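Local coordinates for protein alpha-ketoglutarate-dependent non-heme iron oxygenase EasH (Aspergillus japonicus, PDB 5M0T) that probably oxidises an ergot-alkaloid precursor on the way to cycloclavine, using non-heme iron(II), 2-oxoglutarate and molecular oxygen, at residues T115-L120 and F225-Q230; H98-R103 and L153-A158; G32-E37 and A201-G206; H55-E60 and M74-S79. One frame throughout, in Å; residues are numbered along the deposited sequence.

Overall arrangement
All four contacts reach one mixed sheet. Contact 1 lies nearly at the centre of the chain and contact 3 towards one side of it; both are buried antiparallel strand pairings held by backbone hydrogen bonds. Contact 2 is buried too, but there a helix meets the sheet through apolar side chains alone. Strand 152-158, which it uses, runs between strands 222-231 of contact 1 and 201-205 of contact 3 and joins the two. Contact 4, partly buried, lies on the other side of the chain's centre from contact 3, where strand 75-77 ends the sheet; its chemistry is more polar and, like contact 1, it touches the second subunit.

Contact 1. Residues T115-L120 and F225-Q230; sequences TTSSVL and FPLIMQ. With AKG (2-oxoglutaric acid), chain D.
Thr115, Pro226 and Ile228 bury the most surface where residues 115-120 run antiparallel to 225-230. Ile228 bonds through its backbone to two successive residues of the facing strand: its N donates to Thr116 O at 2.9 Å, and its O accepts from Thr115 N at 3.0 Å. The Ile228 side chain lies alongside that of Thr116, with CD1 3.6 Å from Thr116 CG2, while its other branch, CG2, meets Thr115 CG2 at 3.7 Å. Thr115 crosses Gln230 at about a right angle; its OG1, anti to the backbone N, makes only a weak bond to Gln230 OE1 and has a stronger partner in Val237 N, while Gln230 NE2 is hydrogen-bonded to Thr235 O. Pro226 O is gripped twice, by Ser118 N at 3.0 Å and by Ser117 OG at 2.9 Å, the hydroxyl coming in tilted 19° from the carbonyl plane. Pro226 CG touches Leu120 CD1 at 3.8 Å, and that same methyl reaches O3 of the bound 2-oxoglutarate at 3.3 Å. With Thr115 and Thr116 both opposite Ile228, this is a classic beta bulge in the main sheet of a cupin-clan oxygenase; Leu120, further along the same strand, lines the 2-oxoglutarate pocket.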
loop_
_atom_site.group_PDB
_atom_site.type_symbol
_atom_site.label_atom_id
_atom_site.label_comp_id
_atom_site.label_asym_id
_atom_site.label_seq_id
_atom_site.Cartn_x
_atom_site.Cartn_y
_atom_site.Cartn_z
ATOM N N THR A 115 5.188 7.594 -3.399
ATOM C CA THR A 115 4.749 6.497 -4.265
ATOM C C THR A 115 5.679 6.377 -5.492
ATOM O O THR A 115 6.139 5.274 -5.819
ATOM C CB THR A 115 3.253 6.550 -4.629
ATOM O OG1 THR A 115 2.934 5.435 -5.467
ATOM C CG2 THR A 115 2.854 7.825 -5.350
ATOM N N THR A 116 5.990 7.502 -6.130
ATOM C CA THR A 116 6.883 7.511 -7.282
ATOM C C THR A 116 7.468 8.889 -7.517
ATOM O O THR A 116 6.837 9.894 -7.241
ATOM C CB THR A 116 6.189 6.990 -8.589
ATOM O OG1 THR A 116 7.091 7.066 -9.709
ATOM C CG2 THR A 116 4.921 7.773 -8.918
ATOM N N SER A 117 8.686 8.926 -8.022
ATOM C CA SER A 117 9.284 10.154 -8.491
ATOM C C SER A 117 10.134 9.827 -9.697
ATOM O O SER A 117 10.815 8.797 -9.716
ATOM C CB SER A 117 10.154 10.795 -7.396
ATOM O OG SER A 117 10.458 12.133 -7.739
ATOM N N SER A 118 10.090 10.702 -10.696
ATOM C CA SER A 118 10.804 10.485 -11.939
ATOM C C SER A 118 11.352 11.782 -12.457
ATOM O O SER A 118 10.858 12.847 -12.119
ATOM C CB SER A 118 9.875 9.881 -13.017
ATOM O OG SER A 118 9.092 8.809 -12.491
ATOM N N VAL A 119 12.390 11.682 -13.270
ATOM C CA VAL A 119 12.759 12.746 -14.182
ATOM C C VAL A 119 12.203 12.334 -15.542
ATOM O O VAL A 119 12.476 11.221 -15.997
ATOM C CB VAL A 119 14.280 12.919 -14.228
ATOM C CG1 VAL A 119 14.681 14.020 -15.202
ATOM C CG2 VAL A 119 14.789 13.196 -12.811
ATOM N N LEU A 120 11.419 13.216 -16.166
ATOM C CA LEU A 120 10.782 12.933 -17.452
ATOM C C LEU A 120 11.203 13.964 -18.500
ATOM O O LEU A 120 10.768 15.115 -18.449
ATOM C CB LEU A 120 9.253 12.906 -17.312
ATOM C CG LEU A 120 8.604 11.854 -16.384
ATOM C CD1 LEU A 120 7.083 11.979 -16.446
ATOM C CD2 LEU A 120 9.021 10.418 -16.694
ATOM N N PHE A 225 10.120 17.060 -13.481
ATOM C CA PHE A 225 10.471 16.273 -12.294
ATOM C C PHE A 225 9.230 16.034 -11.442
ATOM O O PHE A 225 8.988 16.776 -10.493
ATOM C CB PHE A 225 11.571 17.034 -11.538
ATOM C CG PHE A 225 11.950 16.463 -10.205
ATOM C CD1 PHE A 225 11.889 15.107 -9.931
ATOM C CD2 PHE A 225 12.422 17.311 -9.215
ATOM C CE1 PHE A 225 12.255 14.617 -8.692
ATOM C CE2 PHE A 225 12.787 16.825 -7.980
ATOM C CZ PHE A 225 12.703 15.478 -7.716
ATOM N N PRO A 226 8.399 15.040 -11.816
ATOM C CA PRO A 226 7.265 14.671 -10.974
ATOM C C PRO A 226 7.714 14.001 -9.693
ATOM O O PRO A 226 8.535 13.102 -9.728
ATOM C CB PRO A 226 6.483 13.667 -11.837
ATOM C CG PRO A 226 7.477 13.177 -12.836
ATOM C CD PRO A 226 8.289 14.401 -13.142
ATOM N N LEU A 227 7.173 14.447 -8.570
ATOM C CA LEU A 227 7.424 13.831 -7.293
ATOM C C LEU A 227 6.057 13.644 -6.662
ATOM O O LEU A 227 5.384 14.624 -6.308
ATOM C CB LEU A 227 8.342 14.744 -6.467
ATOM C CG LEU A 227 8.871 14.281 -5.113
ATOM C CD1 LEU A 227 9.903 15.299 -4.637
ATOM C CD2 LEU A 227 7.761 14.133 -4.074
ATOM N N ILE A 228 5.636 12.388 -6.528
ATOM C CA ILE A 228 4.267 12.095 -6.111
ATOM C C ILE A 228 4.243 11.498 -4.711
ATOM O O ILE A 228 4.792 10.418 -4.472
ATOM C CB ILE A 228 3.547 11.190 -7.125
ATOM C CG1 ILE A 228 3.819 11.677 -8.556
ATOM C CG2 ILE A 228 2.059 11.163 -6.841
ATOM C CD1 ILE A 228 3.170 10.847 -9.651
ATOM N N MET A 229 3.613 12.224 -3.787
ATOM C CA MET A 229 3.346 11.723 -2.432
ATOM C C MET A 229 1.960 11.112 -2.402
ATOM O O MET A 229 1.063 11.527 -3.132
ATOM C CB MET A 229 3.440 12.847 -1.395
ATOM C CG MET A 229 4.753 13.604 -1.432
ATOM S SD MET A 229 6.200 12.560 -1.235
ATOM C CE MET A 229 5.988 11.974 0.441
ATOM N N GLN A 230 1.789 10.148 -1.510
ATOM C CA GLN A 230 0.586 9.344 -1.462
ATOM C C GLN A 230 0.181 8.987 -0.041
ATOM O O GLN A 230 1.027 8.804 0.824
ATOM C CB GLN A 230 0.856 8.085 -2.278
ATOM C CG GLN A 230 -0.176 6.979 -2.230
ATOM C CD GLN A 230 0.081 5.972 -3.341
ATOM O OE1 GLN A 230 0.007 6.304 -4.520
ATOM N NE2 GLN A 230 0.439 4.763 -2.964
HETATM C C1 AKG D . 2.306 11.315 -15.721
HETATM O O1 AKG D . 1.473 10.806 -14.973
HETATM O O2 AKG D . 3.224 10.642 -16.373
HETATM C C2 AKG D . 2.383 12.826 -15.984
HETATM O O5 AKG D . 1.382 13.489 -15.791
HETATM C C3 AKG D . 3.669 13.471 -16.434
HETATM C C4 AKG D . 3.497 14.941 -16.777
HETATM C C5 AKG D . 4.750 15.617 -17.262
HETATM O O3 AKG D . 5.868 14.942 -17.128
HETATM O O4 AKG D . 4.715 16.728 -17.739
#

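Contact 2. Residues H98-R103 and L153-A158; sequences HGLCKR and LNFLTA. With AKG (2-oxoglutaric acid), chain D.
Leu100 and Cys101 of helix 95-105 both come at the rim of the Phe155 ring, near its plane. Leu100 CD1 meets Phe155 CE2 at 3.7 Å and CZ at 4.1 Å, the two side chains crossing obliquely. Cys101 approaches a different rim atom, its SG 4.2 Å from Phe155 CE1. The sulfur stands 5.4 Å from the ring centroid and 79° off the ring normal, an edge-on sulfur-aromatic contact. Phe155 points from the strand toward the helix, and its first torsion (chi1 -64°) sets CG anti to the carbonyl carbon. Next to it, the CD2 methyl of Leu153 is shared by both helix residues: it lies 4.2 Å from Leu100 CB and the same distance from Cys101 SG. All four side chains are buried, and the contact is wholly apolar. Ile24 and Leu28 of helix 21-31 extend the packing, touching Leu100 and Leu153 respectively. Leu156 turns from the strand the other way, its CD1 resting 3.6 Å from C5 of the bound 2-oxoglutarate. The strand thus carries helix-facing residues on one face and a pocket residue on the other, the plan of a helix packed outside the main sheet of a cupin-clan 2-oxoglutarate oxygenase.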
loop_
_atom_site.group_PDB
_atom_site.type_symbol
_atom_site.label_atom_id
_atom_site.label_comp_id
_atom_site.label_asym_id
_atom_site.label_seq_id
_atom_site.Cartn_x
_atom_site.Cartn_y
_atom_site.Cartn_z
ATOM N N HIS A 98 6.109 18.788 3.252
ATOM C CA HIS A 98 5.484 18.117 4.378
ATOM C C HIS A 98 4.271 18.858 4.931
ATOM O O HIS A 98 3.309 18.224 5.327
ATOM C CB HIS A 98 6.513 17.853 5.467
ATOM C CG HIS A 98 7.480 16.784 5.100
ATOM N ND1 HIS A 98 7.117 15.458 5.036
ATOM C CD2 HIS A 98 8.780 16.840 4.739
ATOM C CE1 HIS A 98 8.158 14.736 4.666
ATOM N NE2 HIS A 98 9.177 15.551 4.479
ATOM N N GLY A 99 4.302 20.187 4.939
ATOM C CA GLY A 99 3.134 20.974 5.366
ATOM C C GLY A 99 1.911 20.713 4.499
ATOM O O GLY A 99 0.812 20.541 5.014
ATOM N N LEU A 100 2.123 20.668 3.186
ATOM C CA LEU A 100 1.049 20.416 2.223
ATOM C C LEU A 100 0.521 18.984 2.297
ATOM O O LEU A 100 -0.697 18.772 2.236
ATOM C CB LEU A 100 1.511 20.731 0.798
ATOM C CG LEU A 100 1.754 22.210 0.515
ATOM C CD1 LEU A 100 2.653 22.415 -0.696
ATOM C CD2 LEU A 100 0.451 22.945 0.330
ATOM N N CYS A 101 1.423 18.014 2.444
ATOM C CA CYS A 101 1.019 16.614 2.605
ATOM C C CYS A 101 0.214 16.387 3.895
ATOM O O CYS A 101 -0.784 15.666 3.870
ATOM C CB CYS A 101 2.228 15.685 2.551
ATOM S SG CYS A 101 3.030 15.613 0.922
ATOM N N LYS A 102 0.641 17.001 5.004
ATOM C CA LYS A 102 -0.100 16.893 6.259
ATOM C C LYS A 102 -1.524 17.411 6.120
ATOM O O LYS A 102 -2.443 16.815 6.645
ATOM C CB LYS A 102 0.596 17.644 7.397
ATOM C CG LYS A 102 1.793 16.906 7.972
ATOM C CD LYS A 102 2.427 17.690 9.110
ATOM C CE LYS A 102 3.842 17.219 9.391
ATOM N NZ LYS A 102 4.568 18.299 10.112
ATOM N N ARG A 103 -1.696 18.512 5.395
ATOM C CA ARG A 103 -3.019 19.075 5.169
ATOM C C ARG A 103 -3.875 18.243 4.214
ATOM O O ARG A 103 -5.056 18.090 4.449
ATOM C CB ARG A 103 -2.916 20.500 4.647
ATOM C CG ARG A 103 -2.627 21.502 5.738
ATOM C CD ARG A 103 -2.394 22.887 5.173
ATOM N NE ARG A 103 -1.398 23.590 5.967
ATOM C CZ ARG A 103 -1.615 24.082 7.184
ATOM N NH1 ARG A 103 -2.817 24.010 7.773
ATOM N NH2 ARG A 103 -0.610 24.685 7.816
ATOM N N LEU A 153 -0.511 13.504 -4.316
ATOM C CA LEU A 153 -0.146 14.901 -4.476
ATOM C C LEU A 153 1.135 14.941 -5.302
ATOM O O LEU A 153 2.156 14.419 -4.853
ATOM C CB LEU A 153 0.104 15.556 -3.112
ATOM C CG LEU A 153 0.331 17.069 -3.113
ATOM C CD1 LEU A 153 -0.716 17.816 -3.943
ATOM C CD2 LEU A 153 0.348 17.575 -1.674
ATOM N N ASN A 154 1.072 15.568 -6.483
ATOM C CA ASN A 154 2.207 15.644 -7.415
ATOM C C ASN A 154 2.886 17.007 -7.398
ATOM O O ASN A 154 2.297 17.999 -7.803
ATOM C CB ASN A 154 1.749 15.338 -8.847
ATOM C CG ASN A 154 2.911 15.051 -9.791
ATOM O OD1 ASN A 154 4.031 15.554 -9.617
ATOM N ND2 ASN A 154 2.651 14.223 -10.795
ATOM N N PHE A 155 4.138 17.041 -6.951
ATOM C CA PHE A 155 4.969 18.236 -7.042
ATOM C C PHE A 155 5.783 18.078 -8.304
ATOM O O PHE A 155 6.767 17.357 -8.295
ATOM C CB PHE A 155 5.920 18.343 -5.846
ATOM C CG PHE A 155 5.229 18.506 -4.517
ATOM C CD1 PHE A 155 4.684 17.410 -3.865
ATOM C CD2 PHE A 155 5.192 19.747 -3.880
ATOM C CE1 PHE A 155 4.070 17.550 -2.631
ATOM C CE2 PHE A 155 4.574 19.898 -2.644
ATOM C CZ PHE A 155 4.018 18.801 -2.018
ATOM N N LEU A 156 5.379 18.729 -9.393
ATOM C CA LEU A 156 6.048 18.553 -10.677
ATOM C C LEU A 156 6.928 19.752 -10.977
ATOM O O LEU A 156 6.445 20.804 -11.392
ATOM C CB LEU A 156 5.033 18.295 -11.797
ATOM C CG LEU A 156 5.633 17.646 -13.072
ATOM C CD1 LEU A 156 4.560 17.000 -13.948
ATOM C CD2 LEU A 156 6.446 18.629 -13.908
ATOM N N THR A 157 8.228 19.583 -10.791
ATOM C CA THR A 157 9.163 20.683 -10.890
ATOM C C THR A 157 9.753 20.776 -12.297
ATOM O O THR A 157 10.160 19.771 -12.879
ATOM C CB THR A 157 10.300 20.507 -9.863
ATOM O OG1 THR A 157 9.742 20.287 -8.567
ATOM C CG2 THR A 157 11.210 21.712 -9.848
ATOM N N ALA A 158 9.817 21.997 -12.821
ATOM C CA ALA A 158 10.493 22.278 -14.073
ATOM C C ALA A 158 12.013 22.309 -13.846
ATOM O O ALA A 158 12.514 23.077 -13.030
ATOM C CB ALA A 158 10.000 23.596 -14.656
HETATM C C1 AKG D . 2.306 11.315 -15.721
HETATM O O1 AKG D . 1.473 10.806 -14.973
HETATM O O2 AKG D . 3.224 10.642 -16.373
HETATM C C2 AKG D . 2.383 12.826 -15.984
HETATM O O5 AKG D . 1.382 13.489 -15.791
HETATM C C3 AKG D . 3.669 13.471 -16.434
HETATM C C4 AKG D . 3.497 14.941 -16.777
HETATM C C5 AKG D . 4.750 15.617 -17.262
HETATM O O3 AKG D . 5.868 14.942 -17.128
HETATM O O4 AKG D . 4.715 16.728 -17.739
#

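Contact 3. Residues G32-E37 and A201-G206; sequences GVVVIE and AVLFTG. With ZN (zinc ion), chain G.
An antiparallel strand pair of the main sheet in this cupin-clan fold is formed by Val33 to Glu37 and Ala201 to Thr205. Two hydrogen-bonded pairs hold it. Val34 and Leu203 exchange bonds, Val34 N to Leu203 O at 2.9 Å and Leu203 N to Val34 O at 2.8 Å; Ile36 and Ala201 do likewise, the bond from Ile36 N to Ala201 O being 2.8 Å and that from Ala201 N to Ile36 O 3.0 Å. A weak bond from Thr205 N to Gly32 O follows at the far end, where Gly32, with positive phi (78°), leaves helix 21-31. Just beyond the Val34-Leu203 pair, at the non-hydrogen-bonded pair of Val33 and Phe204, Val33 CA closes on Leu203 O (3.1 Å) as a CA-H...O contact.

The side chains pack on both faces. On one, Leu203 lies alongside Val34, and its CD2 meets Ile36 CD1 at 4.0 Å. On the other, Val33 CG2, anti to the backbone N, reaches Val202 CG2 at 3.7 Å, and it also touches Phe204 CB. At the end of the first strand, Glu37 turns away and binds the zinc ion through OE1 at 2.0 Å; a water and Asp200 are further ligands, and Glu37 OE2 forms a salt bridge with Arg14.

Helix 21-31 packs on the face bearing Val34 and Leu203, its Ile24 touching both. On the opposite face Phe204 meets His210, an iron ligand. Strand 14-16 runs beside 33-37, and strand 152-158 adjoins 201-205 on its other edge.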
loop_
_atom_site.group_PDB
_atom_site.type_symbol
_atom_site.label_atom_id
_atom_site.label_comp_id
_atom_site.label_asym_id
_atom_site.label_seq_id
_atom_site.Cartn_x
_atom_site.Cartn_y
_atom_site.Cartn_z
ATOM N N GLY A 32 -7.538 22.705 -7.549
ATOM C CA GLY A 32 -6.940 21.392 -7.791
ATOM C C GLY A 32 -5.521 21.414 -8.318
ATOM O O GLY A 32 -4.905 20.357 -8.499
ATOM N N VAL A 33 -4.990 22.614 -8.540
ATOM C CA VAL A 33 -3.704 22.792 -9.166
ATOM C C VAL A 33 -3.258 24.228 -8.921
ATOM O O VAL A 33 -4.077 25.153 -8.989
ATOM C CB VAL A 33 -3.750 22.447 -10.688
ATOM C CG1 VAL A 33 -4.759 23.313 -11.445
ATOM C CG2 VAL A 33 -2.369 22.569 -11.318
ATOM N N VAL A 34 -1.982 24.405 -8.595
ATOM C CA VAL A 34 -1.384 25.743 -8.430
ATOM C C VAL A 34 0.093 25.684 -8.821
ATOM O O VAL A 34 0.744 24.671 -8.596
ATOM C CB VAL A 34 -1.548 26.260 -6.968
ATOM C CG1 VAL A 34 -0.950 25.293 -5.964
ATOM C CG2 VAL A 34 -0.951 27.644 -6.779
ATOM N N VAL A 35 0.608 26.758 -9.410
ATOM C CA VAL A 35 2.050 26.886 -9.660
ATOM C C VAL A 35 2.750 27.493 -8.427
ATOM O O VAL A 35 2.380 28.572 -7.953
ATOM C CB VAL A 35 2.335 27.725 -10.919
ATOM C CG1 VAL A 35 3.839 27.939 -11.096
ATOM C CG2 VAL A 35 1.717 27.066 -12.157
ATOM N N ILE A 36 3.724 26.763 -7.891
ATOM C CA ILE A 36 4.595 27.258 -6.828
ATOM C C ILE A 36 5.844 27.859 -7.471
ATOM O O ILE A 36 6.684 27.128 -7.997
ATOM C CB ILE A 36 5.005 26.155 -5.822
ATOM C CG1 ILE A 36 3.784 25.404 -5.285
ATOM C CG2 ILE A 36 5.754 26.755 -4.650
ATOM C CD1 ILE A 36 4.101 24.264 -4.337
ATOM N N GLU A 37 5.971 29.180 -7.406
ATOM C CA GLU A 37 7.176 29.861 -7.879
ATOM C C GLU A 37 8.309 29.593 -6.906
ATOM O O GLU A 37 8.167 29.808 -5.693
ATOM C CB GLU A 37 6.974 31.377 -8.031
ATOM C CG GLU A 37 6.044 31.788 -9.162
ATOM C CD GLU A 37 6.561 31.416 -10.543
ATOM O OE1 GLU A 37 7.781 31.483 -10.777
ATOM O OE2 GLU A 37 5.736 31.062 -11.405
ATOM N N ALA A 201 7.393 24.841 -9.730
ATOM C CA ALA A 201 6.752 23.536 -9.727
ATOM C C ALA A 201 5.277 23.707 -9.918
ATOM O O ALA A 201 4.706 24.649 -9.385
ATOM C CB ALA A 201 7.018 22.812 -8.435
ATOM N N VAL A 202 4.657 22.830 -10.713
ATOM C CA VAL A 202 3.204 22.809 -10.791
ATOM C C VAL A 202 2.734 21.718 -9.813
ATOM O O VAL A 202 3.212 20.583 -9.857
ATOM C CB VAL A 202 2.656 22.687 -12.239
ATOM C CG1 VAL A 202 2.970 21.342 -12.899
ATOM C CG2 VAL A 202 1.150 22.915 -12.249
ATOM N N LEU A 203 1.836 22.103 -8.901
ATOM C CA LEU A 203 1.347 21.236 -7.828
ATOM C C LEU A 203 -0.105 20.854 -8.107
ATOM O O LEU A 203 -0.939 21.744 -8.243
ATOM C CB LEU A 203 1.410 21.978 -6.491
ATOM C CG LEU A 203 1.047 21.141 -5.269
ATOM C CD1 LEU A 203 2.143 20.132 -4.980
ATOM C CD2 LEU A 203 0.762 22.014 -4.056
ATOM N N PHE A 204 -0.408 19.553 -8.188
ATOM C CA PHE A 204 -1.787 19.091 -8.393
ATOM C C PHE A 204 -2.095 17.797 -7.643
ATOM O O PHE A 204 -1.210 16.985 -7.399
ATOM C CB PHE A 204 -2.129 18.976 -9.879
ATOM C CG PHE A 204 -1.165 18.145 -10.684
ATOM C CD1 PHE A 204 -1.355 16.773 -10.826
ATOM C CD2 PHE A 204 -0.077 18.733 -11.319
ATOM C CE1 PHE A 204 -0.469 16.006 -11.573
ATOM C CE2 PHE A 204 0.815 17.962 -12.076
ATOM C CZ PHE A 204 0.615 16.605 -12.207
ATOM N N THR A 205 -3.357 17.635 -7.243
ATOM C CA THR A 205 -3.805 16.413 -6.605
ATOM C C THR A 205 -4.011 15.326 -7.648
ATOM O O THR A 205 -4.061 15.609 -8.838
ATOM C CB THR A 205 -5.156 16.581 -5.890
ATOM O OG1 THR A 205 -6.210 16.707 -6.861
ATOM C CG2 THR A 205 -5.120 17.800 -4.897
ATOM N N GLY A 206 -4.200 14.097 -7.184
ATOM C CA GLY A 206 -4.494 12.968 -8.051
ATOM C C GLY A 206 -5.873 13.016 -8.688
ATOM O O GLY A 206 -6.210 12.111 -9.435
HETATM ZN ZN ZN G . 8.187 31.528 -12.719
HETATM O O HOH W 1 10.121 31.830 -12.358
#

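Contact 4. Residues H55-E60 and M74-S79; sequences HMKQWE and MRQLSS
Lys57 and Gln76 are joined by two bonds: Gln76 N donates to Lys57 O at 3.2 Å with an N-H...O angle of 150°, and Lys57 NZ reaches back to Gln76 O at 3.1 Å, tilted 26° from the carbonyl plane. The lysine chain lies alongside Gln76, pointing the same way; its ammonium also forms a salt bridge with Asp275 of the second subunit. A weaker bond runs from Trp59 N to Met74 O. Ser78 OG donates to Gln76 OE1 at 2.8 Å, helping to set which way the amide is turned; NE2 makes a weak bond to Asp275 O of the second subunit.

A single backbone bridge, Gln58 with Arg75, joins the loop after helix 42-52 to strand 75-77, an outermost strand of the main sheet within this chain, while strand 112-122 flanks its other edge.

The Gln76 amide is inclined to the Trp59 ring, the planes 62° apart, with NE2 3.3 Å from Trp59 CE3; Trp59 NE1 is bonded to Glu68. The Arg75 guanidinium lays one face over Lys57 CA, and Arg75 CG meets Gln58 OE1 at 3.7 Å. Met56, its chain bent at chi2 and chi3, brings SD to Leu77 CB at 3.7 Å. Leu77 CD2 packs against His55 CB at 3.7 Å, and the imidazole meets the ring of Phe83.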
loop_
_atom_site.group_PDB
_atom_site.type_symbol
_atom_site.label_atom_id
_atom_site.label_comp_id
_atom_site.label_asym_id
_atom_site.label_seq_id
_atom_site.Cartn_x
_atom_site.Cartn_y
_atom_site.Cartn_z
ATOM N N HIS A 55 22.430 8.886 -15.516
ATOM C CA HIS A 55 21.606 7.662 -15.387
ATOM C C HIS A 55 20.371 7.583 -16.321
ATOM O O HIS A 55 19.630 6.582 -16.278
ATOM C CB HIS A 55 21.119 7.489 -13.938
ATOM C CG HIS A 55 22.202 7.507 -12.909
ATOM N ND1 HIS A 55 22.840 6.365 -12.482
ATOM C CD2 HIS A 55 22.751 8.530 -12.218
ATOM C CE1 HIS A 55 23.752 6.689 -11.582
ATOM N NE2 HIS A 55 23.716 7.997 -11.404
ATOM N N MET A 56 20.130 8.616 -17.138
ATOM C CA MET A 56 18.890 8.692 -17.957
ATOM C C MET A 56 18.886 7.696 -19.130
ATOM O O MET A 56 19.942 7.398 -19.693
ATOM C CB MET A 56 18.669 10.124 -18.499
ATOM C CG MET A 56 18.388 11.196 -17.443
ATOM S SD MET A 56 16.770 11.010 -16.652
ATOM C CE MET A 56 15.666 11.631 -17.932
ATOM N N LYS A 57 17.697 7.190 -19.478
ATOM C CA LYS A 57 17.511 6.353 -20.678
ATOM C C LYS A 57 16.040 6.262 -21.142
ATOM O O LYS A 57 15.129 6.742 -20.477
ATOM C CB LYS A 57 18.138 4.944 -20.495
ATOM C CG LYS A 57 17.293 3.893 -19.778
ATOM C CD LYS A 57 16.803 4.333 -18.414
ATOM C CE LYS A 57 15.995 3.220 -17.774
ATOM N NZ LYS A 57 14.970 3.790 -16.867
ATOM N N GLN A 58 15.838 5.629 -22.294
ATOM C CA GLN A 58 14.513 5.460 -22.897
ATOM C C GLN A 58 13.664 4.444 -22.111
ATOM O O GLN A 58 14.202 3.505 -21.521
ATOM C CB GLN A 58 14.666 5.020 -24.372
ATOM C CG GLN A 58 13.396 5.084 -25.221
ATOM C CD GLN A 58 12.845 6.499 -25.403
ATOM O OE1 GLN A 58 13.559 7.495 -25.251
ATOM N NE2 GLN A 58 11.564 6.590 -25.738
ATOM N N TRP A 59 12.344 4.650 -22.098
ATOM C CA TRP A 59 11.403 3.665 -21.534
ATOM C C TRP A 59 11.403 2.374 -22.376
ATOM O O TRP A 59 11.156 2.425 -23.594
ATOM C CB TRP A 59 9.980 4.243 -21.475
ATOM C CG TRP A 59 8.931 3.230 -21.061
ATOM C CD1 TRP A 59 8.199 2.410 -21.886
ATOM C CD2 TRP A 59 8.513 2.924 -19.726
ATOM N NE1 TRP A 59 7.357 1.618 -21.144
ATOM C CE2 TRP A 59 7.526 1.909 -19.815
ATOM C CE3 TRP A 59 8.875 3.407 -18.461
ATOM C CZ2 TRP A 59 6.892 1.376 -18.681
ATOM C CZ3 TRP A 59 8.258 2.881 -17.343
ATOM C CH2 TRP A 59 7.275 1.871 -17.457
ATOM N N GLU A 60 11.672 1.233 -21.724
ATOM C CA GLU A 60 11.669 -0.081 -22.392
ATOM C C GLU A 60 10.242 -0.600 -22.580
ATOM O O GLU A 60 9.534 -0.858 -21.603
ATOM C CB GLU A 60 12.493 -1.114 -21.609
ATOM C CG GLU A 60 12.748 -2.402 -22.389
ATOM C CD GLU A 60 13.695 -3.375 -21.706
ATOM O OE1 GLU A 60 14.339 -3.062 -20.671
ATOM O OE2 GLU A 60 13.805 -4.489 -22.236
ATOM N N MET A 74 8.845 8.627 -23.773
ATOM C CA MET A 74 9.554 9.534 -22.865
ATOM C C MET A 74 10.894 8.940 -22.475
ATOM O O MET A 74 11.056 7.705 -22.464
ATOM C CB MET A 74 8.750 9.755 -21.592
ATOM C CG MET A 74 7.506 10.589 -21.796
ATOM S SD MET A 74 6.637 10.848 -20.239
ATOM C CE MET A 74 6.061 12.530 -20.477
ATOM N N ARG A 75 11.843 9.825 -22.154
ATOM C CA ARG A 75 13.013 9.441 -21.365
ATOM C C ARG A 75 12.599 9.528 -19.892
ATOM O O ARG A 75 12.008 10.522 -19.478
ATOM C CB ARG A 75 14.196 10.358 -21.665
ATOM C CG ARG A 75 14.640 10.340 -23.125
ATOM C CD ARG A 75 15.910 11.156 -23.347
ATOM N NE ARG A 75 17.042 10.593 -22.597
ATOM C CZ ARG A 75 17.848 9.609 -23.010
ATOM N NH1 ARG A 75 17.701 9.040 -24.212
ATOM N NH2 ARG A 75 18.826 9.201 -22.207
ATOM N N GLN A 76 12.870 8.476 -19.117
ATOM C CA GLN A 76 12.521 8.461 -17.701
ATOM C C GLN A 76 13.560 7.756 -16.828
ATOM O O GLN A 76 14.186 6.774 -17.245
ATOM C CB GLN A 76 11.105 7.881 -17.464
ATOM C CG GLN A 76 10.922 6.370 -17.680
ATOM C CD GLN A 76 11.262 5.481 -16.474
ATOM O OE1 GLN A 76 11.187 5.903 -15.322
ATOM N NE2 GLN A 76 11.629 4.234 -16.748
ATOM N N LEU A 77 13.744 8.299 -15.628
ATOM C CA LEU A 77 14.479 7.652 -14.546
ATOM C C LEU A 77 13.608 7.753 -13.307
ATOM O O LEU A 77 13.109 8.828 -13.014
ATOM C CB LEU A 77 15.805 8.365 -14.295
ATOM C CG LEU A 77 16.690 7.826 -13.153
ATOM C CD1 LEU A 77 17.227 6.436 -13.482
ATOM C CD2 LEU A 77 17.809 8.807 -12.858
ATOM N N SER A 78 13.428 6.642 -12.594
ATOM C CA SER A 78 12.649 6.599 -11.367
ATOM C C SER A 78 13.484 5.976 -10.232
ATOM O O SER A 78 14.675 5.816 -10.379
ATOM C CB SER A 78 11.347 5.857 -11.634
ATOM O OG SER A 78 10.611 6.542 -12.628
ATOM N N SER A 79 12.874 5.661 -9.095
ATOM C CA SER A 79 13.619 5.230 -7.897
ATOM C C SER A 79 14.830 6.166 -7.631
ATOM O O SER A 79 15.989 5.725 -7.530
ATOM C CB SER A 79 14.037 3.758 -8.044
ATOM O OG SER A 79 12.908 2.936 -8.314
#